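Local coordinates for protein 3-isopropylmalate dehydratase small subunit (PDB 3Q3W) that probably catalyses, together with its large subunit, the interconversion of 2-isopropylmalate and 3-isopropylmalate through 2-isopropylmaleate in leucine biosynthesis, at residues A[7-13]-A[145-151]; A[40-46]-A[93-98]; A[72-76]-A[98-102]. All coordinates share one frame; numbering follows the deposited sequence. Where two conformers were deposited one is given.

Interaction 1 of 3, residues A[7-13]-A[145-151]; sequences FIIHKGI and NIEISLL
Asn145 pairs with Ile13 at one end of an antiparallel strand pair. Its amide group bends over the Gly12-Ile13 peptide, and OD1 comes to 3.7 Å from Ile13 CD1. Ile146 exchanges two backbone hydrogen bonds with Gly12, N to O and O to N. Glu147 lies opposite Lys11. Both side chains are extended, with CG anti to the backbone N (-166° in Glu147, 169° in Lys11). They cross so that Glu147 OE1 meets Lys11 CD at 3.7 Å, while the charged ends stay apart, Lys11 NZ 5.0 Å from Glu147 OE1. These strands, 9-17 and 145-149, are inner neighbours in a mixed sheet, where the parallel part of the aconitase C-terminal-type domain passes into an antiparallel part. Ile148 makes a second pair of backbone bonds, with His10. On the face that carries His10 and Ile146, its CG2 packs 3.8 Å from Phe7 CE2, and its CB lies in plane at the edge of that ring. Ser149 pairs with Ile9. In the Ile9 conformer given, one of two, CD1 lies by Ser149 CB, but this contact is doubtful. Leu150 N gives a nearly straight bond of 2.7 Å to Ile8 O, and Leu150 CB reaches Phe7 CD2. Leu151 CD1 lies beside Ile8 CG2, 3.8 Å away.

Interaction 2 of 3, residues A[40-46]-A[93-98]; sequences GFGKHLF and WALVDY
The loop 40-46 runs past the last turns of helix 90-98, and the CA atoms come closest at Gly42 and Tyr98, 4.0 Å apart. Gly42 to His44 form a short 3-10 turn there. Asp97 reaches back to the loop entrance. Its OD2 accepts the backbone N-H of Phe41 at 2.8 Å through the anti lone pair. The bond is bent. The same OD2 sits at the edge of the Phe41 ring, near its plane, 3.6 Å from CD2. Ring and carboxylate are almost coplanar, 12° apart. Phe41 also runs alongside Trp93, with CE2 3.6 Å from Trp93 CE3 and the ring planes at 33°. His90 meets the Phe41 ring edge-to-face. Further on, Leu45 divides its two methyls. With CG anti to the backbone N (chi1 176°), CD1 packs 3.6 Å from Leu95 CD2, and CD2 lies 3.5 Å from Tyr98 CG. Ala94 CB lies 4.0 Å from Phe41 CB. The contact thus joins a polar grip at Asp97, on the exposed side, to apolar packing around Leu45. A negative charge on Asp97 would probably strengthen its hold on the Phe41 N-H and suit the positive rim of the ring.

Interaction 3 of 3, residues A[72-76]-A[98-102]; sequences NSSIL and YGIRA
Ser74 and Ile100 meet where the chain, having left strand 73-78 and passed through helix 90-98, returns to the sheet beside its starting strand. This is a beta-alpha-beta crossover, and strand 102-105 runs parallel to 73-78. Helix 90-98 closes with a Schellman motif at Gly99, whose positive phi turns the chain toward the sheet. Gly99 O then lies 3.3 Å from Ser74 CB. The Ile100 side chain packs against Leu76 of the strand. Its CB carries two branches. CG2, anti to the backbone N, lies 3.9 Å from Ser74 O and also touches Leu76 CG. CG1 is anti to the carbonyl carbon (chi1 -56°) and touches Leu76 CG and CD1. At the tip, CD1 meets Leu76 CD2 at 3.9 Å and Ser73 O at 3.6 Å. The Ile100 and Leu76 side chains cross at about a right angle. Ser74 O accepts twice. It takes a nearly straight bond from Arg101 N at 2.7 Å and a weak one from Ala102 N. Leu76 N returns a bond to Ala102 O. Ser74 OG turns instead to His10 NE2 on the neighbouring strand, and Arg101 NH1 binds Lys6 O. Two waters bridge Ser73 and Tyr98. One accepts from Ser73 N and is bonded to Tyr98 OH. The other donates to Ser73 O at 2.7 Å and to Tyr98 O at 3.0 Å.

Overall arrangement
From the N terminus, 7-13 enters the sheet first. Segment 40-46 comes next, then 72-76. The loop begun at 40-46 closes at 93-98, and the one begun at 72-76 closes at 98-102, so interactions 2 and 3 cross, and they share Tyr98. The loop begun at 7-13 closes last, at 145-151, and interactions 2 and 3 both nest inside it. Interaction 2 ties a loop to helix 90-98. Interaction 3 ties the end of that helix to strand 73-78. Interactions 1 and 3 meet in neighbouring strands of one sheet. Interactions 1 and 2 do not touch; their centres are about 20 Å apart.

Interaction 1 of 3, residues A[7-13]-A[145-151]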
ATOM      1  N   PHE A   7     -11.994  -5.165   5.452  1.00 31.96           N
ATOM      2  CA  PHE A   7     -10.996  -4.541   6.332  1.00 30.12           C
ATOM      3  C   PHE A   7     -11.725  -3.927   7.540  1.00 30.72           C
ATOM      4  O   PHE A   7     -12.561  -3.050   7.383  1.00 29.92           O
ATOM      5  CB  PHE A   7     -10.222  -3.494   5.555  1.00 30.09           C
ATOM      6  CG  PHE A   7      -8.973  -2.979   6.249  1.00 30.66           C
ATOM      7  CD1 PHE A   7      -7.766  -3.033   5.614  1.00 25.80           C
ATOM      8  CD2 PHE A   7      -9.036  -2.350   7.483  1.00 31.41           C
ATOM      9  CE1 PHE A   7      -6.615  -2.526   6.182  1.00 29.89           C
ATOM     10  CE2 PHE A   7      -7.898  -1.840   8.063  1.00 32.37           C
ATOM     11  CZ  PHE A   7      -6.661  -1.932   7.400  1.00 29.91           C
ATOM     12  N   ILE A   8     -11.443  -4.449   8.726  1.00 30.58           N
ATOM     13  CA  ILE A   8     -12.016  -3.944   9.987  1.00 31.86           C
ATOM     14  C   ILE A   8     -10.801  -3.472  10.797  1.00 32.22           C
ATOM     15  O   ILE A   8     -10.500  -2.295  10.837  1.00 30.60           O
ATOM     16  CB  ILE A   8     -12.826  -5.047  10.682  1.00 32.51           C
ATOM     17  CG1 ILE A   8     -13.945  -5.529   9.749  1.00 33.51           C
ATOM     18  CG2 ILE A   8     -13.447  -4.555  12.047  1.00 32.66           C
ATOM     19  CD1 ILE A   8     -14.771  -6.696  10.311  1.00 30.42           C
ATOM     20  N   ILE A   9     -10.038  -4.440  11.307  1.00 33.03           N
ATOM     21  CA  ILE A   9      -8.829  -4.213  12.103  0.60 33.36           C
ATOM     22  C   ILE A   9      -7.737  -4.996  11.402  1.00 32.37           C
ATOM     23  O   ILE A   9      -7.950  -6.140  11.081  1.00 31.20           O
ATOM     24  CB  ILE A   9      -8.957  -4.807  13.530  0.60 35.35           C
ATOM     25  CG1 ILE A   9     -10.244  -4.355  14.248  0.60 36.58           C
ATOM     26  CG2 ILE A   9      -7.721  -4.485  14.367  0.60 35.71           C
ATOM     27  CD1 ILE A   9     -10.174  -3.009  15.000  0.60 38.49           C
ATOM     28  N   HIS A  10      -6.585  -4.383  11.157  1.00 32.80           N
ATOM     29  CA  HIS A  10      -5.431  -5.107  10.614  1.00 32.16           C
ATOM     30  C   HIS A  10      -4.141  -4.678  11.315  1.00 33.20           C
ATOM     31  O   HIS A  10      -3.874  -3.501  11.486  1.00 33.21           O
ATOM     32  CB  HIS A  10      -5.303  -4.861   9.111  1.00 29.64           C
ATOM     33  CG  HIS A  10      -4.096  -5.489   8.500  1.00 28.64           C
ATOM     34  ND1 HIS A  10      -4.011  -6.840   8.239  1.00 26.73           N
ATOM     35  CD2 HIS A  10      -2.898  -4.959   8.145  1.00 26.89           C
ATOM     36  CE1 HIS A  10      -2.822  -7.109   7.729  1.00 29.11           C
ATOM     37  NE2 HIS A  10      -2.126  -5.985   7.678  1.00 26.32           N
ATOM     38  N   LYS A  11      -3.332  -5.657  11.704  1.00 34.63           N
ATOM     39  CA  LYS A  11      -2.033  -5.403  12.309  1.00 34.86           C
ATOM     40  C   LYS A  11      -1.034  -6.183  11.472  1.00 33.54           C
ATOM     41  O   LYS A  11      -1.261  -7.367  11.191  1.00 34.37           O
ATOM     42  CB  LYS A  11      -2.022  -5.895  13.749  1.00 36.97           C
ATOM     43  CG  LYS A  11      -0.632  -5.911  14.402  1.00 39.64           C
ATOM     44  CD  LYS A  11      -0.693  -6.160  15.917  1.00 44.67           C
ATOM     45  CE  LYS A  11       0.618  -6.730  16.419  1.00 47.77           C
ATOM     46  NZ  LYS A  11       0.633  -6.830  17.909  1.00 50.22           N
ATOM     47  N   GLY A  12       0.018  -5.516  11.011  1.00 32.34           N
ATOM     48  CA  GLY A  12       1.081  -6.196  10.263  1.00 30.71           C
ATOM     49  C   GLY A  12       2.325  -5.349  10.067  1.00 30.14           C
ATOM     50  O   GLY A  12       2.396  -4.189  10.488  1.00 30.18           O
ATOM     51  N   ILE A  13       3.290  -5.952   9.404  1.00 26.05           N
ATOM     52  CA  ILE A  13       4.561  -5.354   9.135  1.00 26.57           C
ATOM     53  C   ILE A  13       4.388  -4.203   8.152  1.00 25.47           C
ATOM     54  O   ILE A  13       3.800  -4.373   7.066  1.00 24.48           O
ATOM     55  CB  ILE A  13       5.522  -6.432   8.559  1.00 25.48           C
ATOM     56  CG1 ILE A  13       5.647  -7.624   9.514  1.00 28.62           C
ATOM     57  CG2 ILE A  13       6.879  -5.820   8.153  1.00 27.12           C
ATOM     58  CD1 ILE A  13       6.368  -7.379  10.775  1.00 29.83           C
ATOM     59  N   ASN A 145       5.567  -3.561  13.182  1.00 29.33           N
ATOM     60  CA  ASN A 145       4.119  -3.694  13.133  1.00 27.86           C
ATOM     61  C   ASN A 145       3.442  -2.376  13.386  1.00 29.66           C
ATOM     62  O   ASN A 145       3.847  -1.631  14.290  1.00 27.93           O
ATOM     63  CB  ASN A 145       3.661  -4.716  14.145  1.00 28.58           C
ATOM     64  CG  ASN A 145       3.935  -6.103  13.701  1.00 30.43           C
ATOM     65  OD1 ASN A 145       3.321  -6.561  12.747  1.00 33.89           O
ATOM     66  ND2 ASN A 145       4.900  -6.780  14.344  1.00 34.16           N
ATOM     67  N   ILE A 146       2.448  -2.074  12.538  1.00 30.12           N
ATOM     68  CA  ILE A 146       1.514  -0.999  12.737  1.00 31.47           C
ATOM     69  C   ILE A 146       0.126  -1.625  12.850  1.00 32.78           C
ATOM     70  O   ILE A 146      -0.154  -2.651  12.237  1.00 31.96           O
ATOM     71  CB  ILE A 146       1.577   0.041  11.611  1.00 30.18           C
ATOM     72  CG1 ILE A 146       2.923   0.792  11.679  1.00 32.02           C
ATOM     73  CG2 ILE A 146       0.364   0.996  11.714  1.00 32.06           C
ATOM     74  CD1 ILE A 146       3.205   1.772  10.549  1.00 30.43           C
ATOM     75  N   GLU A 147      -0.735  -1.058  13.688  1.00 36.42           N
ATOM     76  CA  GLU A 147      -2.133  -1.524  13.738  1.00 37.08           C
ATOM     77  C   GLU A 147      -3.092  -0.460  13.228  1.00 37.97           C
ATOM     78  O   GLU A 147      -2.916   0.712  13.478  1.00 37.92           O
ATOM     79  CB  GLU A 147      -2.534  -1.985  15.143  1.00 39.32           C
ATOM     80  CG  GLU A 147      -3.845  -2.782  15.137  1.00 41.91           C
ATOM     81  CD  GLU A 147      -4.131  -3.546  16.423  1.00 47.71           C
ATOM     82  OE1 GLU A 147      -3.215  -3.758  17.235  1.00 51.65           O
ATOM     83  OE2 GLU A 147      -5.294  -3.950  16.614  1.00 50.85           O
ATOM     84  N   ILE A 148      -4.119  -0.896  12.485  1.00 37.42           N
ATOM     85  CA  ILE A 148      -5.089   0.025  11.884  1.00 37.42           C
ATOM     86  C   ILE A 148      -6.478  -0.480  12.177  1.00 37.79           C
ATOM     87  O   ILE A 148      -6.755  -1.640  11.924  1.00 38.10           O
ATOM     88  CB  ILE A 148      -4.950   0.116  10.379  1.00 35.17           C
ATOM     89  CG1 ILE A 148      -3.554   0.593   9.985  1.00 35.52           C
ATOM     90  CG2 ILE A 148      -6.060   1.047   9.811  1.00 34.75           C
ATOM     91  CD1 ILE A 148      -3.102   0.207   8.549  1.00 31.19           C
ATOM     92  N   SER A 149      -7.328   0.382  12.742  1.00 39.40           N
ATOM     93  CA  SER A 149      -8.736   0.087  12.925  1.00 38.90           C
ATOM     94  C   SER A 149      -9.556   0.964  11.977  1.00 38.39           C
ATOM     95  O   SER A 149      -9.540   2.189  12.072  1.00 38.93           O
ATOM     96  CB  SER A 149      -9.153   0.365  14.381  1.00 41.24           C
ATOM     97  OG  SER A 149     -10.547   0.151  14.569  1.00 41.97           O
ATOM     98  N   LEU A 150     -10.308   0.351  11.079  1.00 37.79           N
ATOM     99  CA  LEU A 150     -11.162   1.131  10.176  1.00 37.86           C
ATOM    100  C   LEU A 150     -12.469   1.483  10.875  1.00 40.23           C
ATOM    101  O   LEU A 150     -13.187   2.381  10.430  1.00 41.30           O
ATOM    102  CB  LEU A 150     -11.445   0.387   8.882  1.00 36.11           C
ATOM    103  CG  LEU A 150     -12.395   1.038   7.876  1.00 34.67           C
ATOM    104  CD1 LEU A 150     -11.935   2.388   7.448  1.00 34.62           C
ATOM    105  CD2 LEU A 150     -12.509   0.140   6.722  1.00 35.03           C
ATOM    106  N   LEU A 151     -12.788   0.783  11.965  1.00 41.45           N
ATOM    107  CA  LEU A 151     -13.910   1.159  12.821  1.00 43.25           C
ATOM    108  C   LEU A 151     -13.661   2.476  13.504  1.00 44.81           C
ATOM    109  O   LEU A 151     -14.515   3.335  13.496  1.00 45.34           O
ATOM    110  CB  LEU A 151     -14.161   0.131  13.903  1.00 44.38           C
ATOM    111  CG  LEU A 151     -14.797  -1.162  13.435  1.00 44.59           C
ATOM    112  CD1 LEU A 151     -14.936  -2.116  14.627  1.00 46.74           C
ATOM    113  CD2 LEU A 151     -16.145  -0.886  12.806  1.00 45.94           C
TER

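Interaction 2 of 3, residues A[40-46]-A[93-98]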
ATOM      1  N   GLY A  40      -2.106 -13.884 -10.548  1.00 39.05           N
ATOM      2  CA  GLY A  40      -1.981 -12.604  -9.865  1.00 34.22           C
ATOM      3  C   GLY A  40      -0.726 -11.836 -10.287  1.00 30.47           C
ATOM      4  O   GLY A  40       0.040 -12.246 -11.156  1.00 29.51           O
ATOM      5  N   PHE A  41      -0.530 -10.699  -9.658  1.00 25.25           N
ATOM      6  CA  PHE A  41       0.418  -9.752 -10.151  1.00 22.30           C
ATOM      7  C   PHE A  41       1.440  -9.399  -9.085  1.00 18.71           C
ATOM      8  O   PHE A  41       2.229  -8.493  -9.265  1.00 17.95           O
ATOM      9  CB  PHE A  41      -0.322  -8.516 -10.660  1.00 22.67           C
ATOM     10  CG  PHE A  41      -1.308  -8.834 -11.791  1.00 22.40           C
ATOM     11  CD1 PHE A  41      -0.873  -8.897 -13.084  1.00 26.63           C
ATOM     12  CD2 PHE A  41      -2.632  -9.142 -11.523  1.00 24.71           C
ATOM     13  CE1 PHE A  41      -1.745  -9.238 -14.137  1.00 24.21           C
ATOM     14  CE2 PHE A  41      -3.499  -9.483 -12.581  1.00 26.45           C
ATOM     15  CZ  PHE A  41      -3.037  -9.530 -13.867  1.00 28.38           C
ATOM     16  N   GLY A  42       1.415 -10.084  -7.954  1.00 18.56           N
ATOM     17  CA  GLY A  42       2.261  -9.643  -6.850  1.00 19.19           C
ATOM     18  C   GLY A  42       3.739  -9.698  -7.163  1.00 18.37           C
ATOM     19  O   GLY A  42       4.515  -8.912  -6.670  1.00 19.36           O
ATOM     20  N   LYS A  43       4.152 -10.680  -7.936  1.00 19.28           N
ATOM     21  CA  LYS A  43       5.574 -10.810  -8.289  1.00 20.86           C
ATOM     22  C   LYS A  43       6.119  -9.621  -9.067  1.00 20.10           C
ATOM     23  O   LYS A  43       7.340  -9.367  -9.053  1.00 20.76           O
ATOM     24  CB  LYS A  43       5.815 -12.113  -9.040  1.00 21.99           C
ATOM     25  CG  LYS A  43       7.238 -12.413  -9.387  1.00 27.73           C
ATOM     26  CD  LYS A  43       7.374 -13.815 -10.101  1.00 33.61           C
ATOM     27  CE  LYS A  43       8.874 -14.159 -10.326  1.00 37.12           C
ATOM     28  NZ  LYS A  43       9.110 -15.618 -10.630  1.00 41.99           N
ATOM     29  N   HIS A  44       5.229  -8.889  -9.736  1.00 20.91           N
ATOM     30  CA  HIS A  44       5.621  -7.748 -10.548  1.00 20.40           C
ATOM     31  C   HIS A  44       5.529  -6.436  -9.816  1.00 19.62           C
ATOM     32  O   HIS A  44       5.870  -5.417 -10.342  1.00 20.09           O
ATOM     33  CB  HIS A  44       4.715  -7.708 -11.755  1.00 21.94           C
ATOM     34  CG  HIS A  44       4.612  -9.015 -12.437  1.00 23.54           C
ATOM     35  ND1 HIS A  44       5.717  -9.796 -12.705  1.00 21.43           N
ATOM     36  CD2 HIS A  44       3.536  -9.707 -12.878  1.00 23.64           C
ATOM     37  CE1 HIS A  44       5.321 -10.903 -13.310  1.00 23.45           C
ATOM     38  NE2 HIS A  44       4.008 -10.877 -13.412  1.00 23.71           N
ATOM     39  N   LEU A  45       5.069  -6.447  -8.574  1.00 19.64           N
ATOM     40  CA  LEU A  45       4.941  -5.223  -7.877  1.00 18.61           C
ATOM     41  C   LEU A  45       6.304  -4.580  -7.732  1.00 19.57           C
ATOM     42  O   LEU A  45       7.256  -5.233  -7.320  1.00 18.30           O
ATOM     43  CB  LEU A  45       4.346  -5.486  -6.486  1.00 16.21           C
ATOM     44  CG  LEU A  45       4.230  -4.275  -5.590  1.00 19.61           C
ATOM     45  CD1 LEU A  45       3.143  -3.320  -6.084  1.00 17.51           C
ATOM     46  CD2 LEU A  45       3.945  -4.774  -4.158  1.00 17.34           C
ATOM     47  N   PHE A  46       6.337  -3.277  -7.958  1.00 21.04           N
ATOM     48  CA  PHE A  46       7.536  -2.458  -7.833  1.00 22.47           C
ATOM     49  C   PHE A  46       8.729  -2.969  -8.634  1.00 22.84           C
ATOM     50  O   PHE A  46       9.885  -2.733  -8.288  1.00 23.89           O
ATOM     51  CB  PHE A  46       7.886  -2.219  -6.340  1.00 21.72           C
ATOM     52  CG  PHE A  46       6.897  -1.369  -5.627  1.00 21.16           C
ATOM     53  CD1 PHE A  46       6.579  -0.118  -6.102  1.00 24.05           C
ATOM     54  CD2 PHE A  46       6.313  -1.795  -4.444  1.00 24.77           C
ATOM     55  CE1 PHE A  46       5.637   0.712  -5.423  1.00 25.42           C
ATOM     56  CE2 PHE A  46       5.393  -0.993  -3.782  1.00 22.62           C
ATOM     57  CZ  PHE A  46       5.082   0.282  -4.269  1.00 21.93           C
ATOM     58  N   TRP A  93      -4.315  -4.130  -7.924  1.00 21.18           N
ATOM     59  CA  TRP A  93      -4.178  -5.585  -7.954  1.00 20.95           C
ATOM     60  C   TRP A  93      -2.777  -6.111  -7.551  1.00 20.04           C
ATOM     61  O   TRP A  93      -2.671  -7.074  -6.803  1.00 19.47           O
ATOM     62  CB  TRP A  93      -4.483  -6.092  -9.327  1.00 21.44           C
ATOM     63  CG  TRP A  93      -5.876  -5.810  -9.822  1.00 24.59           C
ATOM     64  CD1 TRP A  93      -6.915  -5.234  -9.135  1.00 27.58           C
ATOM     65  CD2 TRP A  93      -6.382  -6.136 -11.113  1.00 26.97           C
ATOM     66  NE1 TRP A  93      -8.049  -5.191  -9.945  1.00 26.96           N
ATOM     67  CE2 TRP A  93      -7.740  -5.745 -11.151  1.00 27.10           C
ATOM     68  CE3 TRP A  93      -5.817  -6.744 -12.257  1.00 27.18           C
ATOM     69  CZ2 TRP A  93      -8.533  -5.892 -12.302  1.00 30.23           C
ATOM     70  CZ3 TRP A  93      -6.622  -6.901 -13.399  1.00 29.08           C
ATOM     71  CH2 TRP A  93      -7.960  -6.491 -13.393  1.00 32.47           C
ATOM     72  N   ALA A  94      -1.728  -5.514  -8.100  1.00 18.91           N
ATOM     73  CA  ALA A  94      -0.382  -5.965  -7.766  1.00 19.03           C
ATOM     74  C   ALA A  94      -0.102  -5.760  -6.280  1.00 18.80           C
ATOM     75  O   ALA A  94       0.473  -6.605  -5.602  1.00 20.08           O
ATOM     76  CB  ALA A  94       0.629  -5.227  -8.629  1.00 18.40           C
ATOM     77  N   LEU A  95      -0.531  -4.625  -5.757  1.00 18.92           N
ATOM     78  CA  LEU A  95      -0.358  -4.341  -4.332  1.00 18.41           C
ATOM     79  C   LEU A  95      -1.101  -5.352  -3.468  1.00 18.29           C
ATOM     80  O   LEU A  95      -0.504  -5.919  -2.532  1.00 17.34           O
ATOM     81  CB  LEU A  95      -0.820  -2.886  -4.022  1.00 18.77           C
ATOM     82  CG  LEU A  95       0.123  -1.803  -4.529  1.00 20.22           C
ATOM     83  CD1 LEU A  95      -0.563  -0.469  -4.877  1.00 19.79           C
ATOM     84  CD2 LEU A  95       1.280  -1.600  -3.521  1.00 18.82           C
ATOM     85  N   VAL A  96      -2.399  -5.589  -3.742  1.00 18.83           N
ATOM     86  CA  VAL A  96      -3.182  -6.556  -2.953  0.60 18.76           C
ATOM     87  C   VAL A  96      -2.667  -7.994  -3.096  1.00 18.91           C
ATOM     88  O   VAL A  96      -2.545  -8.706  -2.126  1.00 18.06           O
ATOM     89  CB  VAL A  96      -4.693  -6.483  -3.286  0.60 20.03           C
ATOM     90  CG1 VAL A  96      -5.466  -7.644  -2.668  0.60 19.19           C
ATOM     91  CG2 VAL A  96      -5.285  -5.090  -2.814  0.60 18.54           C
ATOM     92  N   ASP A  97      -2.337  -8.397  -4.320  1.00 17.74           N
ATOM     93  CA  ASP A  97      -1.826  -9.736  -4.573  1.00 18.55           C
ATOM     94  C   ASP A  97      -0.485  -9.939  -3.828  1.00 18.98           C
ATOM     95  O   ASP A  97      -0.185 -11.060  -3.385  1.00 18.02           O
ATOM     96  CB  ASP A  97      -1.595  -9.971  -6.066  1.00 19.39           C
ATOM     97  CG  ASP A  97      -2.929 -10.078  -6.892  1.00 20.53           C
ATOM     98  OD1 ASP A  97      -4.025 -10.064  -6.302  1.00 24.37           O
ATOM     99  OD2 ASP A  97      -2.873 -10.200  -8.142  1.00 24.63           O
ATOM    100  N   TYR A  98       0.315  -8.883  -3.682  1.00 18.90           N
ATOM    101  CA  TYR A  98       1.586  -9.009  -2.937  1.00 19.01           C
ATOM    102  C   TYR A  98       1.303  -9.241  -1.481  1.00 18.63           C
ATOM    103  O   TYR A  98       2.080  -9.819  -0.736  1.00 20.05           O
ATOM    104  CB  TYR A  98       2.411  -7.729  -3.076  1.00 18.72           C
ATOM    105  CG  TYR A  98       3.742  -7.785  -2.400  1.00 16.12           C
ATOM    106  CD1 TYR A  98       4.819  -8.453  -2.988  1.00 17.16           C
ATOM    107  CD2 TYR A  98       3.940  -7.161  -1.168  1.00 18.42           C
ATOM    108  CE1 TYR A  98       6.068  -8.479  -2.367  1.00 21.46           C
ATOM    109  CE2 TYR A  98       5.168  -7.166  -0.568  1.00 18.00           C
ATOM    110  CZ  TYR A  98       6.231  -7.826  -1.134  1.00 19.42           C
ATOM    111  OH  TYR A  98       7.492  -7.835  -0.498  1.00 23.38           O
TER

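Interaction 3 of 3, residues A[72-76]-A[98-102]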
ATOM      1  N   ASN A  72       7.184 -10.136   4.688  1.00 24.31           N
ATOM      2  CA  ASN A  72       5.761 -10.186   4.958  0.60 25.27           C
ATOM      3  C   ASN A  72       5.088  -8.821   5.199  1.00 24.65           C
ATOM      4  O   ASN A  72       4.128  -8.713   5.977  1.00 25.88           O
ATOM      5  CB  ASN A  72       5.455 -11.152   6.112  0.60 26.75           C
ATOM      6  CG  ASN A  72       5.243 -12.541   5.622  0.60 30.54           C
ATOM      7  OD1 ASN A  72       6.182 -13.215   5.170  0.60 33.75           O
ATOM      8  ND2 ASN A  72       3.991 -12.972   5.633  0.60 36.60           N
ATOM      9  N   SER A  73       5.547  -7.794   4.511  1.00 23.08           N
ATOM     10  CA  SER A  73       4.939  -6.452   4.657  1.00 23.12           C
ATOM     11  C   SER A  73       3.494  -6.498   4.200  1.00 22.69           C
ATOM     12  O   SER A  73       3.201  -7.102   3.149  1.00 22.23           O
ATOM     13  CB  SER A  73       5.732  -5.405   3.853  1.00 22.35           C
ATOM     14  OG  SER A  73       6.934  -5.051   4.515  1.00 24.96           O
ATOM     15  N   SER A  74       2.583  -5.892   4.967  1.00 23.33           N
ATOM     16  CA  SER A  74       1.190  -5.746   4.555  1.00 22.68           C
ATOM     17  C   SER A  74       0.677  -4.313   4.649  1.00 22.54           C
ATOM     18  O   SER A  74      -0.498  -4.014   4.294  1.00 21.64           O
ATOM     19  CB  SER A  74       0.272  -6.717   5.335  1.00 23.92           C
ATOM     20  OG  SER A  74       0.275  -6.449   6.731  1.00 23.84           O
ATOM     21  N   ILE A  75       1.554  -3.420   5.098  1.00 21.38           N
ATOM     22  CA  ILE A  75       1.327  -1.967   5.107  1.00 22.09           C
ATOM     23  C   ILE A  75       2.507  -1.205   4.519  1.00 23.78           C
ATOM     24  O   ILE A  75       3.678  -1.536   4.813  1.00 24.46           O
ATOM     25  CB  ILE A  75       1.140  -1.469   6.571  1.00 23.42           C
ATOM     26  CG1 ILE A  75      -0.094  -2.102   7.169  1.00 23.78           C
ATOM     27  CG2 ILE A  75       1.007   0.035   6.625  1.00 22.43           C
ATOM     28  CD1 ILE A  75      -0.182  -2.032   8.722  1.00 25.31           C
ATOM     29  N   LEU A  76       2.216  -0.180   3.720  1.00 24.47           N
ATOM     30  CA  LEU A  76       3.244   0.678   3.130  1.00 25.35           C
ATOM     31  C   LEU A  76       3.092   2.074   3.669  1.00 26.27           C
ATOM     32  O   LEU A  76       1.972   2.518   3.925  1.00 27.96           O
ATOM     33  CB  LEU A  76       3.165   0.701   1.605  1.00 24.42           C
ATOM     34  CG  LEU A  76       3.377  -0.621   0.835  1.00 24.81           C
ATOM     35  CD1 LEU A  76       3.279  -0.378  -0.691  1.00 20.84           C
ATOM     36  CD2 LEU A  76       4.680  -1.316   1.189  1.00 20.34           C
ATOM     37  N   TYR A  98       0.315  -8.883  -3.682  1.00 18.90           N
ATOM     38  CA  TYR A  98       1.586  -9.009  -2.937  1.00 19.01           C
ATOM     39  C   TYR A  98       1.303  -9.241  -1.481  1.00 18.63           C
ATOM     40  O   TYR A  98       2.080  -9.819  -0.736  1.00 20.05           O
ATOM     41  CB  TYR A  98       2.411  -7.729  -3.076  1.00 18.72           C
ATOM     42  CG  TYR A  98       3.742  -7.785  -2.400  1.00 16.12           C
ATOM     43  CD1 TYR A  98       4.819  -8.453  -2.988  1.00 17.16           C
ATOM     44  CD2 TYR A  98       3.940  -7.161  -1.168  1.00 18.42           C
ATOM     45  CE1 TYR A  98       6.068  -8.479  -2.367  1.00 21.46           C
ATOM     46  CE2 TYR A  98       5.168  -7.166  -0.568  1.00 18.00           C
ATOM     47  CZ  TYR A  98       6.231  -7.826  -1.134  1.00 19.42           C
ATOM     48  OH  TYR A  98       7.492  -7.835  -0.498  1.00 23.38           O
ATOM     49  N   GLY A  99       0.159  -8.747  -1.065  1.00 20.84           N
ATOM     50  CA  GLY A  99      -0.214  -8.798   0.347  1.00 20.86           C
ATOM     51  C   GLY A  99      -0.395  -7.457   1.035  1.00 20.52           C
ATOM     52  O   GLY A  99      -0.640  -7.418   2.248  1.00 21.16           O
ATOM     53  N   ILE A 100      -0.355  -6.360   0.292  1.00 20.23           N
ATOM     54  CA  ILE A 100      -0.556  -5.056   0.915  1.00 20.40           C
ATOM     55  C   ILE A 100      -2.033  -4.782   1.180  1.00 21.99           C
ATOM     56  O   ILE A 100      -2.873  -4.829   0.275  1.00 22.30           O
ATOM     57  CB  ILE A 100       0.014  -3.908   0.058  1.00 19.92           C
ATOM     58  CG1 ILE A 100       1.487  -4.136  -0.230  1.00 18.12           C
ATOM     59  CG2 ILE A 100      -0.253  -2.517   0.738  1.00 21.01           C
ATOM     60  CD1 ILE A 100       2.340  -4.388   1.005  1.00 15.33           C
ATOM     61  N   ARG A 101      -2.364  -4.506   2.440  1.00 22.52           N
ATOM     62  CA  ARG A 101      -3.746  -4.273   2.846  1.00 23.95           C
ATOM     63  C   ARG A 101      -4.064  -2.769   3.021  1.00 24.68           C
ATOM     64  O   ARG A 101      -5.228  -2.343   2.931  1.00 24.69           O
ATOM     65  CB  ARG A 101      -3.983  -5.028   4.139  1.00 25.73           C
ATOM     66  CG  ARG A 101      -3.917  -6.532   3.987  1.00 27.82           C
ATOM     67  CD  ARG A 101      -5.171  -7.090   3.345  1.00 33.99           C
ATOM     68  NE  ARG A 101      -6.224  -7.354   4.330  1.00 38.84           N
ATOM     69  CZ  ARG A 101      -7.480  -6.908   4.294  1.00 42.49           C
ATOM     70  NH1 ARG A 101      -8.289  -7.245   5.277  1.00 44.81           N
ATOM     71  NH2 ARG A 101      -7.948  -6.139   3.312  1.00 43.88           N
ATOM     72  N   ALA A 102      -3.035  -1.957   3.294  1.00 25.20           N
ATOM     73  CA  ALA A 102      -3.207  -0.512   3.538  1.00 25.75           C
ATOM     74  C   ALA A 102      -1.961   0.258   3.142  1.00 26.26           C
ATOM     75  O   ALA A 102      -0.832  -0.263   3.253  1.00 25.57           O
ATOM     76  CB  ALA A 102      -3.547  -0.244   4.990  1.00 27.39           C
TER
HETATM   77  O   HOH W   1       7.619  -7.826   2.215  1.00 19.92           O
HETATM   78  O   HOH W   2       3.465  -9.436   1.905  1.00 20.36           O